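Local structure of NAD-dependent benzaldehyde dehydrogenase (Legionella pneumophila, 3RHE) at residues 22-27 with 48-53; 7-12 with 39-44; 73-78 with 82-87; 109-112 with 116-119. The protein is named an NAD-dependent benzaldehyde dehydrogenase but belongs to the glyoxalase/bleomycin-resistance (vicinal oxygen chelate) superfamily, so its true activity remains uncertain. All blocks are in the same frame, centred on the assembly; numbering follows the deposited sequence.

How the interactions relate
All four contacts belong to one curled mixed sheet and its two long helices. Interaction 1 is a buried helix-on-sheet contact, and interaction 2 lies on the opposite face of the same part of the sheet, between the two strands that flank 49-54, with its centre about 8 Å from that of interaction 1; both are wholly apolar. They mesh directly: G51 N binds V10 O and F12 N binds G51 O, each at 2.7 Å. Interactions 3 and 4 sit in the other half of the sheet, joined by F73 N to R119 O, also 2.7 Å. Interaction 3 is a surface contact that combines one apolar touch with a helical backbone bond, whereas the partly buried interaction 4 is a hairpin held mainly by hydrogen bonds.

Interaction 1 (22-27 with 48-53); sequences EFYKNL and LRLGLW
Y24 on helix 17-28 stands over L52 of strand 49-54, their CA atoms 9.4 Å apart, so the backbones do not touch and side chains alone bridge the gap. L50 and L52, separated by G51, present themselves on the same face of the strand, toward the helix. The Y24 ring comes down between them. Its CG lies anti to the carbonyl carbon (chi1 -78°), which sends the ring off the helix toward the sheet. L50 places CD2 over one face, 4.1 Å from the ring centroid and 23° off the ring normal, a CH-pi contact displaced toward the CD1/CE1 rim. F23, the preceding residue on the helix, sets CD2 against the opposite face, so the ring is clamped between a methyl and an aromatic edge carbon. L52 meets the CD2/CE2 side of the ring obliquely, with both branches: CD1 lies 3.6 Å from Y24 CD2, while CD2 lies 3.7 Å from Y24 CE2. Strands 8-14 and 39-43 flank strand 49-54, and from them F12 and F42 also touch Y24. This is the helix-on-sheet layer of the superfamily fold, with Y24 bridging these two segments. No hydrogen bond crosses the contact; between these segments the ring is held by dispersion and CH-pi attraction alone.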
loop_
_atom_site.group_PDB
_atom_site.type_symbol
_atom_site.label_atom_id
_atom_site.label_comp_id
_atom_site.label_asym_id
_atom_site.label_seq_id
_atom_site.Cartn_x
_atom_site.Cartn_y
_atom_site.Cartn_z
ATOM N N GLU A 22 17.793 -2.352 -2.888
ATOM C CA GLU A 22 18.958 -2.853 -3.614
ATOM C C GLU A 22 18.680 -4.246 -4.164
ATOM O O GLU A 22 19.047 -4.563 -5.308
ATOM C CB GLU A 22 20.195 -2.876 -2.714
ATOM C CG GLU A 22 20.768 -1.496 -2.410
ATOM C CD GLU A 22 21.149 -0.728 -3.667
ATOM O OE1 GLU A 22 21.967 -1.246 -4.466
ATOM O OE2 GLU A 22 20.629 0.398 -3.852
ATOM N N PHE A 23 18.044 -5.079 -3.343
ATOM C CA PHE A 23 17.648 -6.407 -3.786
ATOM C C PHE A 23 16.819 -6.308 -5.064
ATOM O O PHE A 23 17.118 -6.945 -6.057
ATOM C CB PHE A 23 16.857 -7.144 -2.699
ATOM C CG PHE A 23 16.346 -8.495 -3.138
ATOM C CD1 PHE A 23 17.174 -9.614 -3.100
ATOM C CD2 PHE A 23 15.055 -8.642 -3.605
ATOM C CE1 PHE A 23 16.709 -10.854 -3.503
ATOM C CE2 PHE A 23 14.584 -9.866 -4.012
ATOM C CZ PHE A 23 15.415 -10.986 -3.960
ATOM N N TYR A 24 15.785 -5.478 -5.038
ATOM C CA TYR A 24 14.882 -5.358 -6.177
ATOM C C TYR A 24 15.493 -4.631 -7.395
ATOM O O TYR A 24 15.258 -5.020 -8.541
ATOM C CB TYR A 24 13.541 -4.753 -5.730
ATOM C CG TYR A 24 12.684 -5.794 -5.047
ATOM C CD1 TYR A 24 12.012 -6.747 -5.792
ATOM C CD2 TYR A 24 12.588 -5.859 -3.657
ATOM C CE1 TYR A 24 11.247 -7.724 -5.187
ATOM C CE2 TYR A 24 11.813 -6.836 -3.033
ATOM C CZ TYR A 24 11.149 -7.762 -3.812
ATOM O OH TYR A 24 10.385 -8.741 -3.231
ATOM N N LYS A 25 16.288 -3.593 -7.149
ATOM C CA LYS A 25 16.999 -2.940 -8.239
ATOM C C LYS A 25 17.817 -3.993 -8.994
ATOM O O LYS A 25 17.807 -4.039 -10.218
ATOM C CB LYS A 25 17.899 -1.820 -7.716
ATOM C CG LYS A 25 19.078 -1.472 -8.639
ATOM C CD LYS A 25 18.605 -0.910 -9.971
ATOM C CE LYS A 25 19.753 -0.752 -10.981
ATOM N NZ LYS A 25 20.200 -2.062 -11.566
ATOM N N ASN A 26 18.491 -4.858 -8.245
ATOM C CA ASN A 26 19.311 -5.916 -8.822
ATOM C C ASN A 26 18.458 -6.961 -9.523
ATOM O O ASN A 26 18.748 -7.357 -10.660
ATOM C CB ASN A 26 20.150 -6.584 -7.731
ATOM C CG ASN A 26 21.165 -7.566 -8.286
ATOM O OD1 ASN A 26 21.288 -8.692 -7.798
ATOM N ND2 ASN A 26 21.904 -7.141 -9.307
ATOM N N LEU A 27 17.409 -7.412 -8.837
ATOM C CA LEU A 27 16.541 -8.438 -9.386
ATOM C C LEU A 27 15.893 -7.970 -10.678
ATOM O O LEU A 27 15.858 -8.691 -11.670
ATOM C CB LEU A 27 15.459 -8.847 -8.383
ATOM C CG LEU A 27 14.491 -9.915 -8.912
ATOM C CD1 LEU A 27 14.025 -10.847 -7.813
ATOM C CD2 LEU A 27 13.294 -9.301 -9.613
ATOM N N LEU A 48 2.921 -3.084 -13.677
ATOM C CA LEU A 48 2.746 -3.420 -12.265
ATOM C C LEU A 48 3.581 -2.503 -11.368
ATOM O O LEU A 48 4.744 -2.205 -11.664
ATOM C CB LEU A 48 3.067 -4.895 -11.988
ATOM C CG LEU A 48 2.777 -5.345 -10.546
ATOM C CD1 LEU A 48 2.100 -6.715 -10.500
ATOM C CD2 LEU A 48 4.047 -5.314 -9.678
ATOM N N ARG A 49 2.978 -2.047 -10.279
ATOM C CA ARG A 49 3.668 -1.179 -9.334
ATOM C C ARG A 49 3.947 -1.917 -8.026
ATOM O O ARG A 49 3.042 -2.503 -7.430
ATOM C CB ARG A 49 2.843 0.083 -9.062
ATOM C CG ARG A 49 2.626 0.965 -10.285
ATOM C CD ARG A 49 2.112 2.358 -9.880
ATOM N NE ARG A 49 0.858 2.288 -9.135
ATOM C CZ ARG A 49 0.370 3.275 -8.385
ATOM N NH1 ARG A 49 1.038 4.412 -8.264
ATOM N NH2 ARG A 49 -0.785 3.122 -7.743
ATOM N N LEU A 50 5.195 -1.877 -7.585
ATOM C CA LEU A 50 5.608 -2.563 -6.365
ATOM C C LEU A 50 6.229 -1.591 -5.367
ATOM O O LEU A 50 7.244 -0.928 -5.664
ATOM C CB LEU A 50 6.597 -3.690 -6.683
ATOM C CG LEU A 50 7.267 -4.368 -5.485
ATOM C CD1 LEU A 50 6.273 -5.231 -4.718
ATOM C CD2 LEU A 50 8.459 -5.214 -5.950
ATOM N N GLY A 51 5.601 -1.493 -4.196
ATOM C CA GLY A 51 6.112 -0.682 -3.109
ATOM C C GLY A 51 6.746 -1.489 -1.983
ATOM O O GLY A 51 6.241 -2.542 -1.561
ATOM N N LEU A 52 7.870 -0.981 -1.490
ATOM C CA LEU A 52 8.564 -1.569 -0.356
ATOM C C LEU A 52 8.462 -0.590 0.820
ATOM O O LEU A 52 9.022 0.504 0.769
ATOM C CB LEU A 52 10.026 -1.828 -0.712
ATOM C CG LEU A 52 10.264 -2.581 -2.030
ATOM C CD1 LEU A 52 11.756 -2.553 -2.410
ATOM C CD2 LEU A 52 9.733 -4.028 -1.961
ATOM N N TRP A 53 7.769 -1.005 1.874
ATOM C CA TRP A 53 7.371 -0.117 2.957
ATOM C C TRP A 53 7.885 -0.616 4.317
ATOM O O TRP A 53 7.636 -1.765 4.713
ATOM C CB TRP A 53 5.837 -0.012 2.934
ATOM C CG TRP A 53 5.223 1.147 3.659
ATOM C CD1 TRP A 53 5.850 2.277 4.125
ATOM C CD2 TRP A 53 3.830 1.304 3.968
ATOM N NE1 TRP A 53 4.924 3.117 4.731
ATOM C CE2 TRP A 53 3.681 2.541 4.642
ATOM C CE3 TRP A 53 2.695 0.507 3.753
ATOM C CZ2 TRP A 53 2.444 2.998 5.097
ATOM C CZ3 TRP A 53 1.461 0.967 4.215
ATOM C CH2 TRP A 53 1.351 2.201 4.880
#

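Interaction 2 (7-12 with 39-44); sequences PNLVLF and FAMFVM
L11 and M41 mark the closest backbone approach, CA to CA 9.0 Å, because strand 49-54 runs between strands 8-14 and 39-43 and is hydrogen-bonded to both. Contact is made above that middle strand, on the face of the sheet turned away from helix 17-28, by two separate pairs. In the first, L11 extends CD1 to the edge of the F39 ring, 3.9 Å from CE2 and close to the ring plane; the two side chains cross at about a right angle, so the methyl meets the rim and not the pi face. L11 is modelled off the usual leucine rotamers, with chi2 11°, nearly eclipsed. F39 comes from the far strand with CG anti to the backbone N (chi1 -173°), which swings its ring across toward L11. The F39 ring also meets W53 of the middle strand edge-to-face. In the second pair, L9 CD1 touches the selenium of M41, a selenomethionine, at 4.0 Å. I33, from a loop, packs on the same residue. In related proteins the concave side of such a curled sheet lines the ligand cleft, and these side chains may do likewise here. Without a hydrogen bond across the segments, cohesion is purely apolar, and only two close atom pairs carry it, giving a sparse contact between strands held apart by the one that lies between them.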
loop_
_atom_site.group_PDB
_atom_site.type_symbol
_atom_site.label_atom_id
_atom_site.label_comp_id
_atom_site.label_asym_id
_atom_site.label_seq_id
_atom_site.Cartn_x
_atom_site.Cartn_y
_atom_site.Cartn_z
ATOM N N PRO A 7 -3.538 2.398 -10.938
ATOM C CA PRO A 7 -3.963 2.665 -9.553
ATOM C C PRO A 7 -3.516 1.532 -8.641
ATOM O O PRO A 7 -3.372 1.700 -7.431
ATOM C CB PRO A 7 -5.490 2.628 -9.628
ATOM C CG PRO A 7 -5.846 2.491 -11.081
ATOM C CD PRO A 7 -4.659 1.992 -11.800
ATOM N N ASN A 8 -3.316 0.365 -9.233
ATOM C CA ASN A 8 -2.982 -0.796 -8.438
ATOM C C ASN A 8 -1.539 -0.763 -7.958
ATOM O O ASN A 8 -0.620 -0.325 -8.667
ATOM C CB ASN A 8 -3.354 -2.083 -9.172
ATOM C CG ASN A 8 -4.845 -2.392 -9.057
ATOM O OD1 ASN A 8 -5.425 -2.262 -7.984
ATOM N ND2 ASN A 8 -5.463 -2.773 -10.156
ATOM N N LEU A 9 -1.352 -1.190 -6.721
ATOM C CA LEU A 9 -0.038 -1.153 -6.121
ATOM C C LEU A 9 0.115 -2.310 -5.147
ATOM O O LEU A 9 -0.669 -2.461 -4.214
ATOM C CB LEU A 9 0.174 0.191 -5.424
ATOM C CG LEU A 9 1.373 0.383 -4.490
ATOM C CD1 LEU A 9 2.712 0.241 -5.232
ATOM C CD2 LEU A 9 1.261 1.756 -3.818
ATOM N N VAL A 10 1.128 -3.129 -5.379
ATOM C CA VAL A 10 1.456 -4.220 -4.471
ATOM C C VAL A 10 2.412 -3.664 -3.423
ATOM O O VAL A 10 3.424 -3.068 -3.762
ATOM C CB VAL A 10 2.096 -5.390 -5.238
ATOM C CG1 VAL A 10 2.503 -6.525 -4.285
ATOM C CG2 VAL A 10 1.126 -5.893 -6.301
ATOM N N LEU A 11 2.070 -3.834 -2.153
ATOM C CA LEU A 11 2.861 -3.297 -1.061
ATOM C C LEU A 11 3.494 -4.433 -0.272
ATOM O O LEU A 11 2.797 -5.265 0.283
ATOM C CB LEU A 11 1.978 -2.461 -0.122
ATOM C CG LEU A 11 1.958 -0.933 -0.073
ATOM C CD1 LEU A 11 2.685 -0.255 -1.216
ATOM C CD2 LEU A 11 0.511 -0.422 0.094
ATOM N N PHE A 12 4.819 -4.461 -0.226
ATOM C CA PHE A 12 5.539 -5.427 0.586
ATOM C C PHE A 12 6.018 -4.747 1.869
ATOM O O PHE A 12 6.691 -3.713 1.817
ATOM C CB PHE A 12 6.751 -5.969 -0.193
ATOM C CG PHE A 12 6.425 -7.114 -1.126
ATOM C CD1 PHE A 12 5.111 -7.524 -1.327
ATOM C CD2 PHE A 12 7.429 -7.762 -1.819
ATOM C CE1 PHE A 12 4.810 -8.582 -2.202
ATOM C CE2 PHE A 12 7.140 -8.816 -2.688
ATOM C CZ PHE A 12 5.829 -9.222 -2.875
ATOM N N PHE A 39 10.422 4.072 2.324
ATOM C CA PHE A 39 9.609 3.576 1.213
ATOM C C PHE A 39 10.369 3.619 -0.109
ATOM O O PHE A 39 11.107 4.568 -0.375
ATOM C CB PHE A 39 8.319 4.403 1.101
ATOM C CG PHE A 39 7.335 3.873 0.092
ATOM C CD1 PHE A 39 7.211 4.469 -1.153
ATOM C CD2 PHE A 39 6.530 2.780 0.390
ATOM C CE1 PHE A 39 6.308 3.988 -2.081
ATOM C CE2 PHE A 39 5.624 2.285 -0.539
ATOM C CZ PHE A 39 5.510 2.890 -1.774
ATOM N N ALA A 40 10.199 2.585 -0.931
ATOM C CA ALA A 40 10.684 2.631 -2.306
ATOM C C ALA A 40 9.601 2.106 -3.237
ATOM O O ALA A 40 8.797 1.249 -2.849
ATOM C CB ALA A 40 11.976 1.843 -2.465
HETATM N N MSE A 41 9.549 2.641 -4.447
HETATM C CA MSE A 41 8.579 2.170 -5.414
HETATM C C MSE A 41 9.204 1.818 -6.756
HETATM O O MSE A 41 9.972 2.608 -7.317
HETATM C CB MSE A 41 7.479 3.198 -5.639
HETATM C CG MSE A 41 6.578 2.774 -6.788
HETATM SE SE MSE A 41 4.775 3.412 -6.647
HETATM C CE MSE A 41 5.117 5.292 -7.028
ATOM N N PHE A 42 8.845 0.644 -7.268
ATOM C CA PHE A 42 9.272 0.195 -8.594
ATOM C C PHE A 42 8.061 0.093 -9.506
ATOM O O PHE A 42 6.979 -0.343 -9.095
ATOM C CB PHE A 42 9.985 -1.168 -8.538
ATOM C CG PHE A 42 11.321 -1.137 -7.852
ATOM C CD1 PHE A 42 11.412 -1.241 -6.473
ATOM C CD2 PHE A 42 12.487 -1.015 -8.587
ATOM C CE1 PHE A 42 12.638 -1.221 -5.839
ATOM C CE2 PHE A 42 13.721 -0.994 -7.963
ATOM C CZ PHE A 42 13.796 -1.095 -6.579
ATOM N N VAL A 43 8.242 0.504 -10.750
ATOM C CA VAL A 43 7.191 0.394 -11.732
ATOM C C VAL A 43 7.676 -0.440 -12.902
ATOM O O VAL A 43 8.685 -0.113 -13.528
ATOM C CB VAL A 43 6.738 1.777 -12.212
ATOM C CG1 VAL A 43 5.760 1.635 -13.356
ATOM C CG2 VAL A 43 6.128 2.548 -11.057
HETATM N N MSE A 44 6.961 -1.529 -13.179
HETATM C CA MSE A 44 7.314 -2.418 -14.277
HETATM C C MSE A 44 7.001 -1.793 -15.624
HETATM O O MSE A 44 5.988 -1.125 -15.789
HETATM C CB MSE A 44 6.545 -3.732 -14.178
HETATM C CG MSE A 44 6.596 -4.379 -12.825
HETATM SE SE MSE A 44 8.434 -4.638 -12.230
HETATM C CE MSE A 44 8.011 -5.596 -10.583
#

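Interaction 3 (73-78 with 82-87); sequences FQVNSN and DEIHRQ
N78, I84 and D82 bury the most surface in this beta-loop-alpha connection, where the chain leaves strand 69-74 and enters helix 78-90. N78 opens the helix, and its carbonyl oxygen accepts the amide of D82 one turn later: D82 N to N78 O is 2.9 Å, with an N-H...O angle of 159°. The donor is tilted 19° from the carbonyl plane. Just ahead of it, S77 occupies the N-cap, its OG receiving the M80 amide, so the first turn is closed by both a side chain and the backbone. D82 keeps CG anti to its carbonyl carbon (chi1 -70°), which brings the carboxylate back beside the N78 carbonyl, with D82 OD2 3.5 Å from N78 O. That approach of two acceptors is not a bond. The carboxylate's polar partner is Y106, whose hydroxyl bonds OD1. On the same helix, E83 and R86, three residues apart, form a salt bridge, NH2 of R86 reaching OE1 of E83 on its syn lone pair. I84 points toward V75, and the two side chains slide past each other in opposite directions. M80 and V81 of the helix also pack on V75, enlarging this small apolar patch. Its closest touch is methyl to methyl, I84 CD1 against V75 CG1 at 3.6 Å.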
loop_
_atom_site.group_PDB
_atom_site.type_symbol
_atom_site.label_atom_id
_atom_site.label_comp_id
_atom_site.label_asym_id
_atom_site.label_seq_id
_atom_site.Cartn_x
_atom_site.Cartn_y
_atom_site.Cartn_z
ATOM N N PHE A 73 -5.091 0.049 -3.663
ATOM C CA PHE A 73 -5.806 0.702 -4.748
ATOM C C PHE A 73 -5.688 2.207 -4.525
ATOM O O PHE A 73 -6.249 2.727 -3.567
ATOM C CB PHE A 73 -7.304 0.361 -4.707
ATOM C CG PHE A 73 -7.617 -1.115 -4.595
ATOM C CD1 PHE A 73 -8.165 -1.805 -5.671
ATOM C CD2 PHE A 73 -7.396 -1.807 -3.410
ATOM C CE1 PHE A 73 -8.465 -3.157 -5.573
ATOM C CE2 PHE A 73 -7.694 -3.151 -3.305
ATOM C CZ PHE A 73 -8.231 -3.830 -4.389
ATOM N N GLN A 74 -4.965 2.897 -5.400
ATOM C CA GLN A 74 -4.803 4.340 -5.294
ATOM C C GLN A 74 -5.964 5.037 -6.004
ATOM O O GLN A 74 -6.265 4.725 -7.160
ATOM C CB GLN A 74 -3.469 4.794 -5.888
ATOM C CG GLN A 74 -3.163 6.260 -5.609
ATOM C CD GLN A 74 -1.870 6.738 -6.255
ATOM O OE1 GLN A 74 -1.029 5.937 -6.673
ATOM N NE2 GLN A 74 -1.711 8.056 -6.347
ATOM N N VAL A 75 -6.634 5.950 -5.305
ATOM C CA VAL A 75 -7.767 6.666 -5.907
ATOM C C VAL A 75 -7.541 8.174 -5.928
ATOM O O VAL A 75 -6.591 8.686 -5.324
ATOM C CB VAL A 75 -9.135 6.322 -5.230
ATOM C CG1 VAL A 75 -9.406 4.842 -5.345
ATOM C CG2 VAL A 75 -9.145 6.750 -3.765
ATOM N N ASN A 76 -8.437 8.874 -6.614
ATOM C CA ASN A 76 -8.235 10.273 -6.975
ATOM C C ASN A 76 -8.388 11.314 -5.845
ATOM O O ASN A 76 -7.783 12.391 -5.896
ATOM C CB ASN A 76 -9.151 10.628 -8.163
ATOM C CG ASN A 76 -10.612 10.829 -7.747
ATOM O OD1 ASN A 76 -11.402 9.877 -7.658
ATOM N ND2 ASN A 76 -10.975 12.077 -7.503
ATOM N N SER A 77 -9.190 11.016 -4.832
ATOM C CA SER A 77 -9.475 12.020 -3.810
ATOM C C SER A 77 -9.925 11.388 -2.511
ATOM O O SER A 77 -10.287 10.210 -2.480
ATOM C CB SER A 77 -10.578 12.970 -4.300
ATOM O OG SER A 77 -11.769 12.244 -4.559
ATOM N N ASN A 78 -9.940 12.194 -1.449
ATOM C CA ASN A 78 -10.416 11.742 -0.152
ATOM C C ASN A 78 -11.881 11.341 -0.222
ATOM O O ASN A 78 -12.306 10.382 0.421
ATOM C CB ASN A 78 -10.209 12.828 0.912
ATOM C CG ASN A 78 -8.748 13.006 1.286
ATOM O OD1 ASN A 78 -7.859 12.436 0.657
ATOM N ND2 ASN A 78 -8.496 13.807 2.315
ATOM N N ASP A 82 -13.738 7.840 0.784
ATOM C CA ASP A 82 -14.954 7.697 1.593
ATOM C C ASP A 82 -16.041 6.932 0.847
ATOM O O ASP A 82 -16.741 6.104 1.426
ATOM C CB ASP A 82 -15.503 9.066 2.023
ATOM C CG ASP A 82 -14.625 9.742 3.052
ATOM O OD1 ASP A 82 -13.985 9.024 3.854
ATOM O OD2 ASP A 82 -14.570 10.984 3.050
ATOM N N GLU A 83 -16.185 7.220 -0.438
ATOM C CA GLU A 83 -17.209 6.552 -1.240
ATOM C C GLU A 83 -16.945 5.043 -1.292
ATOM O O GLU A 83 -17.863 4.248 -1.115
ATOM C CB GLU A 83 -17.276 7.177 -2.635
ATOM C CG GLU A 83 -18.064 6.402 -3.695
ATOM C CD GLU A 83 -19.526 6.166 -3.319
ATOM O OE1 GLU A 83 -20.079 6.907 -2.477
ATOM O OE2 GLU A 83 -20.123 5.229 -3.885
ATOM N N ILE A 84 -15.690 4.638 -1.515
ATOM C CA ILE A 84 -15.400 3.209 -1.545
ATOM C C ILE A 84 -15.594 2.592 -0.163
ATOM O O ILE A 84 -16.031 1.456 -0.035
ATOM C CB ILE A 84 -13.978 2.897 -2.070
ATOM C CG1 ILE A 84 -13.784 3.485 -3.470
ATOM C CG2 ILE A 84 -13.755 1.386 -2.076
ATOM C CD1 ILE A 84 -12.370 3.413 -3.996
ATOM N N HIS A 85 -15.260 3.344 0.882
ATOM C CA HIS A 85 -15.475 2.839 2.227
ATOM C C HIS A 85 -16.952 2.514 2.465
ATOM O O HIS A 85 -17.291 1.489 3.052
ATOM C CB HIS A 85 -15.002 3.840 3.277
ATOM C CG HIS A 85 -15.257 3.384 4.679
ATOM N ND1 HIS A 85 -16.232 3.940 5.479
ATOM C CD2 HIS A 85 -14.687 2.397 5.412
ATOM C CE1 HIS A 85 -16.239 3.329 6.649
ATOM N NE2 HIS A 85 -15.314 2.384 6.633
ATOM N N ARG A 86 -17.827 3.406 2.013
ATOM C CA ARG A 86 -19.260 3.171 2.105
ATOM C C ARG A 86 -19.673 1.911 1.346
ATOM O O ARG A 86 -20.406 1.076 1.871
ATOM C CB ARG A 86 -20.024 4.384 1.575
ATOM C CG ARG A 86 -21.528 4.235 1.650
ATOM C CD ARG A 86 -22.215 5.576 1.485
ATOM N NE ARG A 86 -22.120 6.098 0.124
ATOM C CZ ARG A 86 -22.770 7.183 -0.296
ATOM N NH1 ARG A 86 -23.562 7.844 0.544
ATOM N NH2 ARG A 86 -22.636 7.606 -1.550
ATOM N N GLN A 87 -19.195 1.766 0.112
ATOM C CA GLN A 87 -19.520 0.579 -0.680
ATOM C C GLN A 87 -19.070 -0.703 0.030
ATOM O O GLN A 87 -19.815 -1.683 0.090
ATOM C CB GLN A 87 -18.877 0.641 -2.073
ATOM C CG GLN A 87 -19.474 1.664 -3.020
ATOM C CD GLN A 87 -18.642 1.836 -4.279
ATOM O OE1 GLN A 87 -18.740 2.851 -4.974
ATOM N NE2 GLN A 87 -17.809 0.849 -4.574
#

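Interaction 4 (109-112 with 116-119); sequences VGVD and HRLR
D112 and H116 close the beta hairpin of strands 105-111 and 117-123. The H116 amide donates to D112 OD1 at 2.9 Å, coming from above the carboxylate plane (51° out of it), and the D112 amide returns a bond to H116 O at 3.0 Å. OD1 also accepts the amide of D114, making an Asx turn, so one carboxylate oxygen grips two backbone N-H groups across the connection. D112 can do this because its CG sits between the backbone N and carbonyl carbon (chi1 77°), folding the carboxylate over the turn. Its second oxygen, OD2, lies at the edge of the H116 ring, 3.0 Å from CD2, with carboxylate and ring planes 73° apart. Farther along the ladder, G110 and L118 form an antiparallel hydrogen-bonded pair: G110 N to L118 O and L118 N to G110 O are each 2.9 Å. The first lies in the carbonyl plane, while the second has its donor well above it. V109 with R119 and V111 with R117 are the flanking non-hydrogen-bonded pairs, all four side chains on one face and L118 on the other. V111 and R117 run side by side, CG1 to CG 4.0 Å. The R117 guanidinium goes on to the P60 and K61 carbonyls and the Y13 hydroxyl. R119 forms a salt bridge with E70, and T107 binds its NH1. Over one face of that R119 guanidinium sits V109 CG1, 3.7 Å above the plane and offset toward the rim.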
loop_
_atom_site.group_PDB
_atom_site.type_symbol
_atom_site.label_atom_id
_atom_site.label_comp_id
_atom_site.label_asym_id
_atom_site.label_seq_id
_atom_site.Cartn_x
_atom_site.Cartn_y
_atom_site.Cartn_z
ATOM N N VAL A 109 -8.284 0.294 5.457
ATOM C CA VAL A 109 -7.932 -1.068 5.026
ATOM C C VAL A 109 -8.928 -2.140 5.443
ATOM O O VAL A 109 -9.444 -2.137 6.565
ATOM C CB VAL A 109 -6.448 -1.477 5.343
ATOM C CG1 VAL A 109 -5.852 -0.638 6.424
ATOM C CG2 VAL A 109 -6.300 -2.994 5.637
ATOM N N GLY A 110 -9.215 -3.027 4.499
ATOM C CA GLY A 110 -10.031 -4.190 4.761
ATOM C C GLY A 110 -9.209 -5.462 4.658
ATOM O O GLY A 110 -8.006 -5.414 4.389
ATOM N N VAL A 111 -9.851 -6.601 4.891
ATOM C CA VAL A 111 -9.192 -7.889 4.695
ATOM C C VAL A 111 -10.128 -8.849 3.998
ATOM O O VAL A 111 -11.353 -8.747 4.122
ATOM C CB VAL A 111 -8.741 -8.541 6.019
ATOM C CG1 VAL A 111 -7.594 -7.764 6.635
ATOM C CG2 VAL A 111 -9.919 -8.691 6.989
ATOM N N ASP A 112 -9.551 -9.791 3.271
ATOM C CA ASP A 112 -10.355 -10.806 2.622
ATOM C C ASP A 112 -10.566 -11.972 3.597
ATOM O O ASP A 112 -10.062 -11.925 4.713
ATOM C CB ASP A 112 -9.734 -11.208 1.265
ATOM C CG ASP A 112 -8.536 -12.137 1.387
ATOM O OD1 ASP A 112 -8.114 -12.471 2.510
ATOM O OD2 ASP A 112 -8.009 -12.550 0.318
ATOM N N HIS A 116 -5.788 -11.449 3.870
ATOM C CA HIS A 116 -4.980 -10.596 3.003
ATOM C C HIS A 116 -5.496 -9.163 3.124
ATOM O O HIS A 116 -6.700 -8.916 2.981
ATOM C CB HIS A 116 -5.038 -11.076 1.551
ATOM C CG HIS A 116 -4.603 -12.501 1.370
ATOM N ND1 HIS A 116 -3.308 -12.920 1.600
ATOM C CD2 HIS A 116 -5.291 -13.604 0.983
ATOM C CE1 HIS A 116 -3.216 -14.219 1.368
ATOM N NE2 HIS A 116 -4.407 -14.658 0.992
ATOM N N ARG A 117 -4.593 -8.228 3.408
ATOM C CA ARG A 117 -4.973 -6.819 3.542
ATOM C C ARG A 117 -5.181 -6.124 2.193
ATOM O O ARG A 117 -4.418 -6.312 1.232
ATOM C CB ARG A 117 -3.951 -6.048 4.381
ATOM C CG ARG A 117 -3.895 -6.456 5.847
ATOM C CD ARG A 117 -2.738 -5.765 6.558
ATOM N NE ARG A 117 -2.759 -5.979 8.001
ATOM C CZ ARG A 117 -2.054 -5.263 8.874
ATOM N NH1 ARG A 117 -1.257 -4.281 8.451
ATOM N NH2 ARG A 117 -2.145 -5.533 10.170
ATOM N N LEU A 118 -6.221 -5.310 2.152
ATOM C CA LEU A 118 -6.640 -4.608 0.954
ATOM C C LEU A 118 -6.758 -3.138 1.340
ATOM O O LEU A 118 -7.593 -2.779 2.161
ATOM C CB LEU A 118 -8.010 -5.132 0.513
ATOM C CG LEU A 118 -8.124 -6.644 0.254
ATOM C CD1 LEU A 118 -9.554 -7.012 -0.093
ATOM C CD2 LEU A 118 -7.214 -7.051 -0.878
ATOM N N ARG A 119 -5.931 -2.285 0.751
ATOM C CA ARG A 119 -5.895 -0.896 1.171
ATOM C C ARG A 119 -6.373 0.055 0.089
ATOM O O ARG A 119 -5.985 -0.064 -1.074
ATOM C CB ARG A 119 -4.487 -0.492 1.631
ATOM C CG ARG A 119 -4.345 1.013 1.941
ATOM C CD ARG A 119 -2.892 1.413 2.257
ATOM N NE ARG A 119 -2.346 0.683 3.401
ATOM C CZ ARG A 119 -2.525 1.021 4.670
ATOM N NH1 ARG A 119 -3.252 2.087 4.982
ATOM N NH2 ARG A 119 -1.978 0.290 5.631
#